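Long-range contact in acetyl-CoA acetyltransferase (Bacillus anthracis, PDB 3SS6), which probably catalyses acetyl transfer between acetyl-CoA molecules, making or cleaving acetoacetyl-CoA as thiolases do: residues A[313-318]-A[337-342]. Sequence-based numbering, arbitrary orientation. Where two conformers were deposited one is given.
Sequences DLLEIN and EKVNVN
Strand 314-317, an edge strand of the mixed sheet of the thiolase fold in this chain, has its outer edge met by the loop after helix 322-332, and Leu-315 and Val-339 form a single parallel bridge there. Leu-315 N donates to Lys-338 O at 2.9 Å, and Leu-315 O accepts from Asn-340 N at 2.9 Å. Beyond the bridge the loop backbone turns off into a left-handed conformation at Asn-340, and the side-chain amide of Asn-340 continues the pairing: its OD1 accepts from Ile-317 N at 2.9 Å, while its ND2 gives a hydrogen to Ile-317 O at 2.9 Å. The one side-chain amide thus satisfies both the N-H and the C=O of Ile-317, where Leu-315 uses the backbones of two loop residues.

Glu-316, its chain bent at chi2 (-77°), brings its carboxylate near the same amide, the two planes 53° apart. Water 2 bridges Glu-316 OE1 and Asn-340 OD1, and water 3 links Glu-316 OE2 to Asn-342 N. The side chains of Leu-314 and Val-341 cross at about a right angle, Leu-314 CD2 lying 3.9 Å from Val-341 CG1. On the other face of the strand Ile-317 CG1 meets Val-339 CG1. Lys-338 runs past Asp-313 O, its NZ hydrogen-bonded to Ala-312 O.

Tyr-325 of helix 322-332 packs on Ile-317, Val-339 and Asn-340, helix 352-370 touches Leu-314 and Val-341, and strand 374-381 pairs with the other edge of 314-317.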
# COMPACT_ATOMS: atom_id res chain seq x y z
N ASP A 313 -3.03 -49.73 -11.26
CA ASP A 313 -3.44 -50.28 -9.97
C ASP A 313 -4.01 -49.21 -9.05
O ASP A 313 -4.97 -49.46 -8.31
CB ASP A 313 -2.26 -50.99 -9.30
CG ASP A 313 -1.82 -52.22 -10.07
OD1 ASP A 313 -2.69 -53.07 -10.37
OD2 ASP A 313 -0.61 -52.33 -10.37
N LEU A 314 -3.41 -48.02 -9.08
CA LEU A 314 -3.89 -46.88 -8.31
C LEU A 314 -3.76 -45.61 -9.12
O LEU A 314 -2.84 -45.47 -9.93
CB LEU A 314 -3.08 -46.70 -7.03
CG LEU A 314 -3.24 -47.76 -5.94
CD1 LEU A 314 -2.32 -47.41 -4.78
CD2 LEU A 314 -4.69 -47.87 -5.45
N LEU A 315 -4.67 -44.66 -8.88
CA LEU A 315 -4.56 -43.34 -9.48
C LEU A 315 -4.70 -42.26 -8.42
O LEU A 315 -5.47 -42.40 -7.46
CB LEU A 315 -5.64 -43.13 -10.56
CG LEU A 315 -5.69 -44.05 -11.79
CD1 LEU A 315 -6.50 -45.31 -11.49
CD2 LEU A 315 -6.29 -43.32 -12.99
N GLU A 316 -3.95 -41.18 -8.61
CA GLU A 316 -4.16 -39.94 -7.88
C GLU A 316 -4.58 -38.92 -8.92
O GLU A 316 -3.83 -38.62 -9.83
CB GLU A 316 -2.87 -39.46 -7.22
CG GLU A 316 -2.47 -40.23 -5.97
CD GLU A 316 -3.29 -39.83 -4.76
OE1 GLU A 316 -3.49 -38.61 -4.56
OE2 GLU A 316 -3.73 -40.72 -4.01
N ILE A 317 -5.81 -38.42 -8.79
CA ILE A 317 -6.34 -37.36 -9.64
C ILE A 317 -6.68 -36.20 -8.71
O ILE A 317 -7.65 -36.30 -7.96
CB ILE A 317 -7.67 -37.78 -10.33
CG1 ILE A 317 -7.51 -39.11 -11.07
CG2 ILE A 317 -8.15 -36.67 -11.27
CD1 ILE A 317 -6.52 -39.06 -12.21
N ASN A 318 -5.90 -35.13 -8.73
CA ASN A 318 -6.15 -34.12 -7.71
C ASN A 318 -7.57 -33.58 -7.73
O ASN A 318 -8.12 -33.27 -8.79
CB ASN A 318 -5.15 -32.97 -7.75
CG ASN A 318 -5.37 -31.99 -6.62
OD1 ASN A 318 -5.45 -32.39 -5.45
ND2 ASN A 318 -5.51 -30.71 -6.95
N GLU A 337 -12.81 -46.92 -6.66
CA GLU A 337 -12.13 -47.71 -5.63
C GLU A 337 -10.62 -47.75 -5.80
O GLU A 337 -9.89 -48.12 -4.88
CB GLU A 337 -12.70 -49.13 -5.57
CG GLU A 337 -14.14 -49.18 -5.06
CD GLU A 337 -14.66 -50.60 -4.89
OE1 GLU A 337 -15.72 -50.76 -4.24
OE2 GLU A 337 -14.03 -51.55 -5.40
N LYS A 338 -10.15 -47.37 -6.99
CA LYS A 338 -8.72 -47.31 -7.27
C LYS A 338 -8.17 -45.89 -7.25
O LYS A 338 -6.98 -45.68 -7.45
CB LYS A 338 -8.41 -47.92 -8.64
CG LYS A 338 -8.92 -49.33 -8.78
CD LYS A 338 -8.08 -50.17 -9.72
CE LYS A 338 -8.10 -49.62 -11.12
NZ LYS A 338 -7.60 -50.65 -12.10
N VAL A 339 -9.04 -44.91 -7.00
CA VAL A 339 -8.65 -43.50 -7.17
C VAL A 339 -8.65 -42.73 -5.86
O VAL A 339 -9.60 -42.81 -5.10
CB VAL A 339 -9.64 -42.79 -8.13
CG1 VAL A 339 -9.20 -41.34 -8.34
CG2 VAL A 339 -9.72 -43.53 -9.46
N ASN A 340 -7.59 -41.96 -5.60
CA ASN A 340 -7.54 -41.12 -4.41
C ASN A 340 -7.92 -41.90 -3.15
O ASN A 340 -8.79 -41.48 -2.38
CB ASN A 340 -8.47 -39.91 -4.60
CG ASN A 340 -8.02 -39.01 -5.74
OD1 ASN A 340 -6.85 -39.03 -6.14
ND2 ASN A 340 -8.94 -38.20 -6.27
N VAL A 341 -7.25 -43.02 -2.94
CA VAL A 341 -7.73 -43.99 -1.96
C VAL A 341 -7.52 -43.56 -0.51
O VAL A 341 -8.12 -44.15 0.40
CB VAL A 341 -7.14 -45.41 -2.18
CG1 VAL A 341 -7.51 -45.92 -3.57
CG2 VAL A 341 -5.63 -45.41 -1.97
N ASN A 342 -6.68 -42.55 -0.30
CA ASN A 342 -6.50 -41.96 1.03
C ASN A 342 -6.93 -40.50 1.04
O ASN A 342 -6.42 -39.70 1.81
CB ASN A 342 -5.05 -42.10 1.50
CG ASN A 342 -4.65 -43.54 1.74
OD1 ASN A 342 -5.42 -44.31 2.31
ND2 ASN A 342 -3.46 -43.91 1.28
O HOH W 1 -4.89 -43.35 -4.77
O HOH W 2 -5.16 -36.88 -5.76
O HOH W 3 -5.14 -40.68 -1.78